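Phosphatidylethanolamine-binding protein, putative (Plasmodium falciparum, PDB 2R77) probably binds phosphatidylethanolamine and may regulate protein kinase activity. Local coordinates at residues 67-71 with 133-137; 86-92 with 106-112; 161-165 with 188-194. One frame throughout, in Å; residues are numbered along the deposited sequence.

Contact 1. Residues 67-71 with 133-137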
ATOM      1  N   THR A  67       3.807 -13.893   4.713  1.00 18.47           N
ATOM      2  CA  THR A  67       3.270 -12.519   4.704  1.00 17.75           C
ATOM      3  C   THR A  67       2.267 -12.217   5.844  1.00 17.39           C
ATOM      4  O   THR A  67       1.614 -11.169   5.854  1.00 17.06           O
ATOM      5  CB  THR A  67       2.699 -12.144   3.287  1.00 18.06           C
ATOM      6  OG1 THR A  67       1.516 -12.909   3.010  1.00 17.84           O
ATOM      7  CG2 THR A  67       3.733 -12.398   2.177  1.00 18.71           C
ATOM      8  N   GLY A  68       2.147 -13.137   6.805  1.00 16.28           N
ATOM      9  CA  GLY A  68       1.158 -13.006   7.873  1.00 15.92           C
ATOM     10  C   GLY A  68       1.423 -11.890   8.866  1.00 15.93           C
ATOM     11  O   GLY A  68       0.494 -11.376   9.501  1.00 16.21           O
ATOM     12  N   SER A  69       2.701 -11.506   9.002  1.00 16.27           N
ATOM     13  CA  SER A  69       3.089 -10.463   9.959  1.00 15.46           C
ATOM     14  C   SER A  69       3.503  -9.192   9.217  1.00 15.26           C
ATOM     15  O   SER A  69       3.895  -9.242   8.053  1.00 14.94           O
ATOM     16  CB  SER A  69       4.264 -10.938  10.820  1.00 16.35           C
ATOM     17  OG  SER A  69       3.956 -12.142  11.522  1.00 17.50           O
ATOM     18  N   VAL A  70       3.449  -8.058   9.907  1.00 15.37           N
ATOM     19  CA  VAL A  70       3.918  -6.799   9.312  1.00 15.90           C
ATOM     20  C   VAL A  70       5.360  -7.007   8.742  1.00 15.33           C
ATOM     21  O   VAL A  70       6.170  -7.723   9.349  1.00 16.54           O
ATOM     22  CB  VAL A  70       3.824  -5.666  10.362  1.00 15.75           C
ATOM     23  CG1 VAL A  70       4.832  -5.925  11.510  1.00 16.55           C
ATOM     24  CG2 VAL A  70       3.997  -4.281   9.721  1.00 14.71           C
ATOM     25  N   PRO A  71       5.681  -6.423   7.566  1.00 15.83           N
ATOM     26  CA  PRO A  71       7.053  -6.588   7.041  1.00 15.30           C
ATOM     27  C   PRO A  71       8.136  -6.279   8.092  1.00 15.57           C
ATOM     28  O   PRO A  71       8.033  -5.296   8.824  1.00 14.87           O
ATOM     29  CB  PRO A  71       7.116  -5.579   5.891  1.00 15.05           C
ATOM     30  CG  PRO A  71       5.680  -5.496   5.403  1.00 15.50           C
ATOM     31  CD  PRO A  71       4.808  -5.667   6.631  1.00 14.82           C
ATOM     32  N   TYR A 133      -1.740  -3.320  11.064  1.00 13.66           N
ATOM     33  CA  TYR A 133      -1.473  -4.304  10.035  1.00 13.31           C
ATOM     34  C   TYR A 133      -2.358  -5.530  10.189  1.00 13.99           C
ATOM     35  O   TYR A 133      -2.410  -6.131  11.271  1.00 14.55           O
ATOM     36  CB  TYR A 133      -0.003  -4.760  10.076  1.00 13.49           C
ATOM     37  CG  TYR A 133       0.333  -5.768   8.988  1.00 12.03           C
ATOM     38  CD1 TYR A 133       0.816  -5.335   7.744  1.00 12.67           C
ATOM     39  CD2 TYR A 133       0.142  -7.140   9.186  1.00 12.09           C
ATOM     40  CE1 TYR A 133       1.125  -6.239   6.728  1.00 13.05           C
ATOM     41  CE2 TYR A 133       0.469  -8.073   8.180  1.00 13.50           C
ATOM     42  CZ  TYR A 133       0.951  -7.616   6.957  1.00 12.91           C
ATOM     43  OH  TYR A 133       1.249  -8.483   5.930  1.00 12.18           O
ATOM     44  N   VAL A 134      -2.999  -5.919   9.093  1.00 13.08           N
ATOM     45  CA  VAL A 134      -3.724  -7.195   9.010  1.00 13.93           C
ATOM     46  C   VAL A 134      -3.172  -7.909   7.771  1.00 13.17           C
ATOM     47  O   VAL A 134      -3.058  -7.293   6.692  1.00 12.87           O
ATOM     48  CB  VAL A 134      -5.249  -6.978   8.845  1.00 13.99           C
ATOM     49  CG1 VAL A 134      -5.962  -8.295   8.576  1.00 16.67           C
ATOM     50  CG2 VAL A 134      -5.828  -6.300  10.065  1.00 15.73           C
ATOM     51  N   GLY A 135      -2.813  -9.183   7.921  1.00 13.86           N
ATOM     52  CA  GLY A 135      -2.224  -9.939   6.795  1.00 13.45           C
ATOM     53  C   GLY A 135      -3.152 -10.026   5.587  1.00 13.49           C
ATOM     54  O   GLY A 135      -4.356  -9.780   5.719  1.00 12.68           O
ATOM     55  N   PRO A 136      -2.595 -10.358   4.394  1.00 14.47           N
ATOM     56  CA  PRO A 136      -3.396 -10.442   3.149  1.00 15.39           C
ATOM     57  C   PRO A 136      -4.740 -11.183   3.243  1.00 14.41           C
ATOM     58  O   PRO A 136      -5.681 -10.729   2.619  1.00 15.31           O
ATOM     59  CB  PRO A 136      -2.448 -11.111   2.158  1.00 16.19           C
ATOM     60  CG  PRO A 136      -1.082 -10.612   2.586  1.00 14.95           C
ATOM     61  CD  PRO A 136      -1.159 -10.588   4.131  1.00 14.42           C
ATOM     62  N   SER A 137      -4.826 -12.310   3.963  1.00 14.92           N
ATOM     63  CA  SER A 137      -6.112 -13.011   4.185  1.00 14.40           C
ATOM     64  C   SER A 137      -6.878 -13.282   2.874  1.00 14.58           C
ATOM     65  O   SER A 137      -8.070 -12.990   2.749  1.00 15.88           O
ATOM     66  CB  SER A 137      -6.992 -12.214   5.176  1.00 15.88           C
ATOM     67  OG  SER A 137      -6.239 -11.837   6.324  1.00 17.99           O
TER
HETATM   68  O   HOH W   1      -2.304 -10.317  10.669  1.00 34.08           O
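Tyr133 and Val70 meet across two irregular loop segments, 67-71 and 133-137, and most of what joins the segments involves the Tyr133 phenol. CA of Val70 lies over the middle of the ring, 3.5 Å from the Tyr133 centroid and only 3° off the ring normal, a CH-pi contact made by a backbone carbon instead of a methyl group. CG of Tyr133 is anti to its own backbone N (chi1 -178°), and this torsion carries the ring out to the backbone of Ser69 and Val70, so that one face lies against Val70 CA. Apolar contacts widen the patch: Val70 CB approaches Tyr133 CG at 3.8 Å, and Pro71 CD packs obliquely against Tyr133 CE1 at 3.7 Å.

Polar contacts gather farther along the ring. The hydroxyl OH of Tyr133 donates a hydrogen bond of 2.7 Å to Thr67 O, which lies in the ring plane at the edge, so one face and one end of the phenol are both held by the same short loop. A water forms a second polar link, donating to Gly68 O and accepting from Gly135 N at 3.0 Å. Of the CA atoms, those of Gly68 and Gly135 come closest across the two segments, 4.7 Å apart.

The Pro136 ring completes the contact, with its CG 3.5 Å from OG1 of Thr67. That hydroxyl is hydrogen-bonded to Ile64 O, within the first loop's own run of chain.

In the fold, 67-71 leads into strand 73-76 of the smaller sheet, while 133-137 follows edge strand 128-131 of the larger one. Phe50 packs against Thr67, Pro71 and Tyr133, and Trp109 of strand 104-114 touches both Val70 and Pro71.

Contact 2. Residues 86-92 with 106-112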
ATOM      1  N   PHE A  86       5.628  10.952   5.245  1.00 17.31           N
ATOM      2  CA  PHE A  86       5.097   9.866   4.424  1.00 16.54           C
ATOM      3  C   PHE A  86       3.907   9.227   5.133  1.00 16.50           C
ATOM      4  O   PHE A  86       3.870   9.106   6.379  1.00 16.00           O
ATOM      5  CB  PHE A  86       6.144   8.781   4.160  1.00 16.87           C
ATOM      6  CG  PHE A  86       7.295   9.225   3.299  1.00 15.41           C
ATOM      7  CD1 PHE A  86       7.081  10.089   2.235  1.00 15.52           C
ATOM      8  CD2 PHE A  86       8.566   8.742   3.530  1.00 17.36           C
ATOM      9  CE1 PHE A  86       8.122  10.491   1.410  1.00 17.97           C
ATOM     10  CE2 PHE A  86       9.634   9.148   2.714  1.00 17.01           C
ATOM     11  CZ  PHE A  86       9.403  10.019   1.655  1.00 17.65           C
ATOM     12  N   VAL A  87       2.925   8.836   4.318  1.00 14.86           N
ATOM     13  CA  VAL A  87       1.873   7.923   4.733  1.00 14.28           C
ATOM     14  C   VAL A  87       2.086   6.669   3.906  1.00 13.81           C
ATOM     15  O   VAL A  87       2.276   6.747   2.696  1.00 13.86           O
ATOM     16  CB  VAL A  87       0.479   8.476   4.453  1.00 13.99           C
ATOM     17  CG1 VAL A  87      -0.590   7.485   4.943  1.00 14.36           C
ATOM     18  CG2 VAL A  87       0.316   9.844   5.138  1.00 15.92           C
ATOM     19  N   LEU A  88       2.093   5.527   4.587  1.00 13.66           N
ATOM     20  CA  LEU A  88       2.205   4.220   3.933  1.00 13.68           C
ATOM     21  C   LEU A  88       0.868   3.500   4.038  1.00 13.05           C
ATOM     22  O   LEU A  88       0.311   3.385   5.127  1.00 13.31           O
ATOM     23  CB  LEU A  88       3.313   3.351   4.581  1.00 13.83           C
ATOM     24  CG  LEU A  88       3.582   1.945   4.010  1.00 15.36           C
ATOM     25  CD1 LEU A  88       4.953   1.411   4.397  1.00 18.63           C
ATOM     26  CD2 LEU A  88       2.512   0.995   4.524  1.00 18.88           C
ATOM     27  N   PHE A  89       0.387   3.018   2.894  1.00 13.41           N
ATOM     28  CA  PHE A  89      -0.824   2.188   2.849  1.00 12.61           C
ATOM     29  C   PHE A  89      -0.397   0.790   2.362  1.00 12.74           C
ATOM     30  O   PHE A  89       0.352   0.676   1.384  1.00 12.96           O
ATOM     31  CB  PHE A  89      -1.794   2.689   1.766  1.00 12.75           C
ATOM     32  CG  PHE A  89      -2.376   4.072   2.006  1.00 12.92           C
ATOM     33  CD1 PHE A  89      -3.683   4.208   2.506  1.00 12.04           C
ATOM     34  CD2 PHE A  89      -1.655   5.226   1.682  1.00 12.91           C
ATOM     35  CE1 PHE A  89      -4.256   5.460   2.689  1.00 13.61           C
ATOM     36  CE2 PHE A  89      -2.236   6.506   1.877  1.00 15.42           C
ATOM     37  CZ  PHE A  89      -3.535   6.613   2.400  1.00 15.05           C
ATOM     38  N   MET A  90      -0.916  -0.272   2.978  1.00 12.32           N
ATOM     39  CA  MET A  90      -0.906  -1.563   2.284  1.00 12.58           C
ATOM     40  C   MET A  90      -2.340  -1.870   1.949  1.00 11.12           C
ATOM     41  O   MET A  90      -3.190  -1.848   2.838  1.00 11.99           O
ATOM     42  CB  MET A  90      -0.351  -2.723   3.120  1.00 12.62           C
ATOM     43  CG  MET A  90      -0.166  -3.987   2.230  1.00 15.20           C
ATOM     44  SD  MET A  90       0.584  -5.415   3.076  1.00 18.60           S
ATOM     45  CE  MET A  90      -0.838  -6.396   3.607  1.00 20.46           C
ATOM     46  N   VAL A  91      -2.597  -2.149   0.667  1.00 10.85           N
ATOM     47  CA  VAL A  91      -3.965  -2.389   0.179  0.50 10.82           C
ATOM     48  C   VAL A  91      -4.014  -3.538  -0.798  1.00 10.88           C
ATOM     49  O   VAL A  91      -3.093  -3.736  -1.608  1.00 11.59           O
ATOM     50  CB  VAL A  91      -4.619  -1.151  -0.521  0.50 10.94           C
ATOM     51  CG1 VAL A  91      -4.698   0.042   0.423  0.50 13.29           C
ATOM     52  CG2 VAL A  91      -3.879  -0.788  -1.834  0.50  8.06           C
ATOM     53  N   ASP A  92      -5.092  -4.311  -0.697  1.00 11.22           N
ATOM     54  CA  ASP A  92      -5.398  -5.352  -1.687  1.00 11.65           C
ATOM     55  C   ASP A  92      -6.424  -4.769  -2.671  1.00 11.77           C
ATOM     56  O   ASP A  92      -7.557  -4.567  -2.315  1.00 11.83           O
ATOM     57  CB  ASP A  92      -5.999  -6.577  -0.974  1.00 11.48           C
ATOM     58  CG  ASP A  92      -6.337  -7.697  -1.939  1.00 13.01           C
ATOM     59  OD1 ASP A  92      -6.149  -7.523  -3.178  1.00 14.33           O
ATOM     60  OD2 ASP A  92      -6.794  -8.746  -1.444  1.00 14.42           O
ATOM     61  N   TYR A 106      -9.249  -3.216  -0.453  1.00 11.93           N
ATOM     62  CA  TYR A 106      -9.395  -3.546   0.959  1.00 11.55           C
ATOM     63  C   TYR A 106      -8.104  -3.064   1.625  1.00 12.56           C
ATOM     64  O   TYR A 106      -7.009  -3.495   1.229  1.00 11.76           O
ATOM     65  CB  TYR A 106      -9.577  -5.052   1.154  1.00 11.95           C
ATOM     66  CG  TYR A 106     -10.050  -5.403   2.552  1.00 11.86           C
ATOM     67  CD1 TYR A 106     -11.410  -5.538   2.822  1.00 13.16           C
ATOM     68  CD2 TYR A 106      -9.139  -5.573   3.601  1.00 11.74           C
ATOM     69  CE1 TYR A 106     -11.861  -5.847   4.104  1.00 12.07           C
ATOM     70  CE2 TYR A 106      -9.577  -5.897   4.898  1.00 11.95           C
ATOM     71  CZ  TYR A 106     -10.936  -6.032   5.133  1.00 12.46           C
ATOM     72  OH  TYR A 106     -11.395  -6.335   6.385  1.00 14.22           O
ATOM     73  N   ILE A 107      -8.221  -2.156   2.599  1.00 12.47           N
ATOM     74  CA  ILE A 107      -7.032  -1.555   3.189  1.00 12.72           C
ATOM     75  C   ILE A 107      -6.566  -2.414   4.356  1.00 11.77           C
ATOM     76  O   ILE A 107      -7.359  -2.693   5.267  1.00 11.74           O
ATOM     77  CB  ILE A 107      -7.229  -0.076   3.632  1.00 12.89           C
ATOM     78  CG1 ILE A 107      -7.523   0.796   2.395  1.00 14.64           C
ATOM     79  CG2 ILE A 107      -5.977   0.413   4.364  1.00 14.86           C
ATOM     80  CD1 ILE A 107      -7.551   2.309   2.651  1.00 14.25           C
ATOM     81  N   HIS A 108      -5.294  -2.821   4.297  1.00 11.90           N
ATOM     82  CA  HIS A 108      -4.662  -3.680   5.295  1.00 11.94           C
ATOM     83  C   HIS A 108      -3.806  -2.976   6.365  1.00 12.39           C
ATOM     84  O   HIS A 108      -3.546  -3.564   7.414  1.00 12.32           O
ATOM     85  CB  HIS A 108      -3.808  -4.754   4.593  1.00 12.58           C
ATOM     86  CG  HIS A 108      -4.621  -5.839   3.961  1.00 12.88           C
ATOM     87  ND1 HIS A 108      -4.842  -7.060   4.571  1.00 13.07           N
ATOM     88  CD2 HIS A 108      -5.314  -5.866   2.799  1.00 12.08           C
ATOM     89  CE1 HIS A 108      -5.614  -7.798   3.791  1.00 14.54           C
ATOM     90  NE2 HIS A 108      -5.905  -7.101   2.708  1.00 12.27           N
ATOM     91  N   TRP A 109      -3.371  -1.734   6.108  1.00 11.66           N
ATOM     92  CA  TRP A 109      -2.393  -1.108   6.980  1.00 13.22           C
ATOM     93  C   TRP A 109      -2.267   0.348   6.563  1.00 13.06           C
ATOM     94  O   TRP A 109      -2.162   0.648   5.375  1.00 13.25           O
ATOM     95  CB  TRP A 109      -1.047  -1.852   6.835  1.00 12.48           C
ATOM     96  CG  TRP A 109       0.047  -1.436   7.760  1.00 13.76           C
ATOM     97  CD1 TRP A 109      -0.073  -0.969   9.065  1.00 13.85           C
ATOM     98  CD2 TRP A 109       1.439  -1.542   7.495  1.00 12.61           C
ATOM     99  NE1 TRP A 109       1.186  -0.753   9.601  1.00 13.04           N
ATOM    100  CE2 TRP A 109       2.129  -1.077   8.661  1.00 14.01           C
ATOM    101  CE3 TRP A 109       2.189  -1.960   6.380  1.00 13.34           C
ATOM    102  CZ2 TRP A 109       3.528  -1.036   8.734  1.00 14.22           C
ATOM    103  CZ3 TRP A 109       3.585  -1.912   6.454  1.00 14.62           C
ATOM    104  CH2 TRP A 109       4.237  -1.438   7.623  1.00 13.39           C
ATOM    105  N   VAL A 110      -2.332   1.258   7.529  1.00 13.58           N
ATOM    106  CA  VAL A 110      -2.033   2.660   7.253  1.00 13.92           C
ATOM    107  C   VAL A 110      -1.155   3.199   8.389  1.00 14.30           C
ATOM    108  O   VAL A 110      -1.550   3.149   9.566  1.00 14.36           O
ATOM    109  CB  VAL A 110      -3.308   3.531   7.092  1.00 14.13           C
ATOM    110  CG1 VAL A 110      -2.949   5.019   6.838  1.00 13.64           C
ATOM    111  CG2 VAL A 110      -4.177   3.032   5.922  1.00 13.74           C
ATOM    112  N   VAL A 111       0.019   3.687   8.008  1.00 14.54           N
ATOM    113  CA  VAL A 111       0.942   4.320   8.956  1.00 16.04           C
ATOM    114  C   VAL A 111       1.265   5.721   8.459  1.00 15.82           C
ATOM    115  O   VAL A 111       1.662   5.909   7.299  1.00 16.12           O
ATOM    116  CB  VAL A 111       2.275   3.540   9.107  1.00 16.71           C
ATOM    117  CG1 VAL A 111       3.097   4.110  10.289  1.00 15.88           C
ATOM    118  CG2 VAL A 111       2.035   2.085   9.347  1.00 20.03           C
ATOM    119  N   SER A 112       1.114   6.696   9.348  1.00 16.10           N
ATOM    120  CA  SER A 112       1.446   8.072   9.017  1.00 16.32           C
ATOM    121  C   SER A 112       2.558   8.616   9.926  1.00 17.27           C
ATOM    122  O   SER A 112       3.127   7.884  10.756  1.00 17.03           O
ATOM    123  CB  SER A 112       0.183   8.924   9.089  1.00 16.81           C
ATOM    124  OG  SER A 112       0.383  10.253   8.643  1.00 17.53           O
TER
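Strands 86-92 and 106-112 pair antiparallel as the two arms of a beta hairpin, their axes 4.5 Å apart at closest approach and 151° between directions, with the register slipping by one residue at a classic beta bulge where His108 and Trp109 both face Met90. Leu88 and Val111 form a regular hydrogen-bonded pair, as do Asp92 and Tyr106. At the bulge, Met90 N donates to Trp109 O, while Met90 O accepts a 2.7 Å bond from His108 N and a weak one of 3.3 Å from Trp109 N.

The extra residue matters for the side chains. Phe89, Val91, Ile107 and Val110 share one face of the sheet, the side covered by helix 185-191. There Phe89 and Val110 run side by side, CD1 of Phe89 3.6 Å from CG2 of Val110. The other face carries Leu88, Met90 and Trp109. CD2 of Leu88 sits over the indole of Trp109, offset toward its rim and 3.9 Å from the centroid of the six-membered ring, a CH-pi contact.

His108, the additional residue of the bulge, starts its side chain toward the first strand. Its imidazole is held at both nitrogens, ND1 by Val134 O and NE2 by Lys172 NZ. The same lysine forms a salt bridge with Asp92 OD2, which also bonds His145 ND1, so this buried carboxylate and imidazole belong to one polar network, an Asp-His cluster consistent with the conserved anion-binding pocket of the family. A bend at chi3 (95°) turns the end of Met90 toward the histidine, setting its CE 3.5 Å from CB of His108.

Contact 3. Residues 161-165 with 188-194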
ATOM      1  N   ASN A 161      -4.856  13.255  10.792  1.00 29.45           N
ATOM      2  CA  ASN A 161      -6.195  13.570  10.321  0.50 29.66           C
ATOM      3  C   ASN A 161      -6.429  13.236   8.835  1.00 29.30           C
ATOM      4  O   ASN A 161      -6.676  14.134   8.031  1.00 30.13           O
ATOM      5  CB  ASN A 161      -6.525  15.038  10.632  0.50 29.91           C
ATOM      6  CG  ASN A 161      -6.317  15.390  12.104  0.50 30.27           C
ATOM      7  OD1 ASN A 161      -5.626  16.355  12.427  0.50 30.97           O
ATOM      8  ND2 ASN A 161      -6.904  14.594  12.999  0.50 29.96           N
ATOM      9  N   ILE A 162      -6.325  11.952   8.490  1.00 28.58           N
ATOM     10  CA  ILE A 162      -6.639  11.449   7.146  1.00 27.23           C
ATOM     11  C   ILE A 162      -8.113  11.032   7.070  1.00 26.37           C
ATOM     12  O   ILE A 162      -8.559  10.132   7.798  1.00 26.78           O
ATOM     13  CB  ILE A 162      -5.687  10.288   6.724  1.00 27.35           C
ATOM     14  CG1 ILE A 162      -4.220  10.733   6.849  1.00 27.23           C
ATOM     15  CG2 ILE A 162      -5.985   9.827   5.295  1.00 26.62           C
ATOM     16  CD1 ILE A 162      -3.196   9.636   6.672  1.00 27.92           C
ATOM     17  N   THR A 163      -8.860  11.695   6.183  1.00 24.55           N
ATOM     18  CA  THR A 163     -10.283  11.460   6.016  1.00 23.11           C
ATOM     19  C   THR A 163     -10.508  10.472   4.869  1.00 21.83           C
ATOM     20  O   THR A 163      -9.662  10.355   3.965  1.00 20.41           O
ATOM     21  CB  THR A 163     -11.044  12.780   5.716  1.00 23.55           C
ATOM     22  OG1 THR A 163     -10.590  13.306   4.464  1.00 24.41           O
ATOM     23  CG2 THR A 163     -10.794  13.818   6.818  1.00 24.23           C
ATOM     24  N   GLY A 164     -11.632   9.762   4.915  1.00 20.90           N
ATOM     25  CA  GLY A 164     -12.012   8.834   3.842  1.00 20.96           C
ATOM     26  C   GLY A 164     -11.523   7.402   4.021  1.00 20.69           C
ATOM     27  O   GLY A 164     -11.652   6.581   3.114  1.00 20.82           O
ATOM     28  N   LEU A 165     -10.970   7.091   5.191  1.00 20.57           N
ATOM     29  CA  LEU A 165     -10.482   5.729   5.435  1.00 21.12           C
ATOM     30  C   LEU A 165     -11.633   4.809   5.864  1.00 22.15           C
ATOM     31  O   LEU A 165     -12.611   5.283   6.464  1.00 21.41           O
ATOM     32  CB  LEU A 165      -9.376   5.730   6.486  1.00 20.95           C
ATOM     33  CG  LEU A 165      -8.072   6.462   6.147  1.00 20.84           C
ATOM     34  CD1 LEU A 165      -7.204   6.579   7.381  1.00 20.87           C
ATOM     35  CD2 LEU A 165      -7.335   5.721   5.030  1.00 20.60           C
ATOM     36  N   ILE A 188      -8.634   8.801  -1.854  1.00 13.55           N
ATOM     37  CA  ILE A 188      -8.174   9.246  -0.530  1.00 14.25           C
ATOM     38  C   ILE A 188      -7.046  10.276  -0.652  1.00 14.24           C
ATOM     39  O   ILE A 188      -7.074  11.309   0.041  1.00 14.67           O
ATOM     40  CB  ILE A 188      -7.731   8.073   0.353  1.00 14.11           C
ATOM     41  CG1 ILE A 188      -8.908   7.138   0.596  1.00 15.19           C
ATOM     42  CG2 ILE A 188      -7.130   8.575   1.692  1.00 15.50           C
ATOM     43  CD1 ILE A 188      -8.466   5.811   1.257  1.00 15.48           C
ATOM     44  N   ALA A 189      -6.067  10.015  -1.532  1.00 14.30           N
ATOM     45  CA  ALA A 189      -4.961  10.959  -1.734  1.00 15.47           C
ATOM     46  C   ALA A 189      -5.485  12.302  -2.268  1.00 15.66           C
ATOM     47  O   ALA A 189      -5.009  13.372  -1.841  1.00 17.51           O
ATOM     48  CB  ALA A 189      -3.936  10.394  -2.651  1.00 15.22           C
ATOM     49  N   GLN A 190      -6.457  12.260  -3.183  1.00 15.17           N
ATOM     50  CA  GLN A 190      -7.001  13.514  -3.710  1.00 15.72           C
ATOM     51  C   GLN A 190      -7.715  14.306  -2.627  1.00 16.09           C
ATOM     52  O   GLN A 190      -7.475  15.523  -2.470  1.00 16.74           O
ATOM     53  CB  GLN A 190      -7.950  13.268  -4.868  1.00 15.91           C
ATOM     54  CG  GLN A 190      -7.315  12.725  -6.111  1.00 17.42           C
ATOM     55  CD  GLN A 190      -8.242  12.945  -7.262  1.00 25.20           C
ATOM     56  OE1 GLN A 190      -9.073  12.089  -7.557  1.00 27.52           O
ATOM     57  NE2 GLN A 190      -8.165  14.134  -7.881  1.00 24.13           N
ATOM     58  N   ILE A 191      -8.556  13.620  -1.866  1.00 16.37           N
ATOM     59  CA  ILE A 191      -9.366  14.240  -0.813  1.00 17.45           C
ATOM     60  C   ILE A 191      -8.482  14.934   0.214  1.00 18.32           C
ATOM     61  O   ILE A 191      -8.778  16.053   0.677  1.00 18.86           O
ATOM     62  CB  ILE A 191     -10.255  13.180  -0.135  1.00 17.70           C
ATOM     63  CG1 ILE A 191     -11.310  12.669  -1.125  1.00 17.83           C
ATOM     64  CG2 ILE A 191     -10.926  13.732   1.114  1.00 19.49           C
ATOM     65  CD1 ILE A 191     -12.080  11.444  -0.619  1.00 17.85           C
ATOM     66  N   ASN A 192      -7.383  14.272   0.548  1.00 17.83           N
ATOM     67  CA  ASN A 192      -6.459  14.771   1.560  1.00 18.70           C
ATOM     68  C   ASN A 192      -5.301  15.622   1.007  1.00 18.88           C
ATOM     69  O   ASN A 192      -4.381  15.967   1.752  1.00 18.64           O
ATOM     70  CB  ASN A 192      -5.938  13.594   2.428  1.00 17.98           C
ATOM     71  CG  ASN A 192      -7.045  12.943   3.260  1.00 18.16           C
ATOM     72  OD1 ASN A 192      -7.383  13.403   4.359  1.00 19.16           O
ATOM     73  ND2 ASN A 192      -7.620  11.866   2.734  1.00 18.76           N
ATOM     74  N   ASN A 193      -5.341  15.957  -0.287  1.00 19.06           N
ATOM     75  CA  ASN A 193      -4.289  16.757  -0.933  1.00 19.55           C
ATOM     76  C   ASN A 193      -2.895  16.194  -0.690  1.00 20.03           C
ATOM     77  O   ASN A 193      -1.980  16.920  -0.289  1.00 19.23           O
ATOM     78  CB  ASN A 193      -4.344  18.228  -0.468  1.00 20.26           C
ATOM     79  CG  ASN A 193      -5.741  18.789  -0.455  1.00 21.98           C
ATOM     80  OD1 ASN A 193      -6.507  18.616  -1.404  1.00 22.57           O
ATOM     81  ND2 ASN A 193      -6.082  19.485   0.624  1.00 25.48           N
ATOM     82  N   MET A 194      -2.769  14.882  -0.912  1.00 18.89           N
ATOM     83  CA  MET A 194      -1.525  14.141  -0.754  1.00 19.78           C
ATOM     84  C   MET A 194      -1.010  13.667  -2.105  1.00 19.55           C
ATOM     85  O   MET A 194      -1.689  12.917  -2.823  1.00 20.08           O
ATOM     86  CB  MET A 194      -1.747  12.900   0.138  1.00 19.83           C
ATOM     87  CG  MET A 194      -2.383  13.144   1.463  1.00 19.74           C
ATOM     88  SD  MET A 194      -2.192  11.689   2.541  1.00 20.76           S
ATOM     89  CE  MET A 194      -3.357  10.547   1.797  1.00 18.10           C
TER
HETATM   90  O   HOH W   2      -6.306  15.402   5.644  1.00 30.25           O
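Ile188, near the end of helix 185-191, meets the loop 161-165 with its apolar branches. Its CG2 lies 4.0 Å from CG2 of Ile162, and its CD1 reaches CD2 of Leu165 at 3.9 Å, the side chains of Ile188 and Leu165 crossing at about a right angle. Gly164 passes close by with a positive phi (91°), a conformation favourable to glycine, and its O borders the CG1 and CD1 atoms of Ile188.

One helical turn on, Ile191 places CG2 3.4 Å from OG1 of Thr163, at the more exposed margin of the interface.

Asn192, the first residue to leave helical geometry, supplies the polar link. Its amide pairs with both backbone groups of Thr163. OD1 accepts from Thr163 N at 2.9 Å, and ND2 donates to Thr163 O at 2.8 Å; both bonds are nearly straight. ND2 also donates to Ile188 O, a carbonyl that receives Asn192 N from the opposite face of its plane. Both acceptors of ND2 lie close to the plane of the amide, an arrangement that fixes its rotation. A water adds a further tie, donating to Asn161 O and to Asn192 OD1.

Asn193, at positive phi, is the C-prime residue of a Schellman motif: its N bonds Gln190 O, and Met194 N bonds Ala189 O.

Met194 sets its CE 4.4 Å from CG2 of Ile162; both side chains also pack on Val87 and Ile154 of the large sheet.

The arrangement is that of a Schellman-capped helix whose first post-helical residue, Asn192, uses its side-chain amide to pair with the backbone N-H and C=O of Thr163, much as a neighbouring peptide would.

In the fold
From the N terminus, the chain first lays down 67-71, whose partner 133-137 arrives only after the central hairpin has been built; contact 1 therefore closes a long loop, and contact 2, the hairpin pairing, falls wholly within it. Contact 3 opens later and closes its own loop in series, so none of the three cross. Contacts 1 and 2 touch directly where loop 133-137 and Val70 meet strand 104-114. Contact 3 packs on the other face of the hairpin, at Val87, Phe89 and Ile107. Contacts 1 and 3, about 23 Å apart between centres, thus flank the large sheet on opposite sides of the chain's centre.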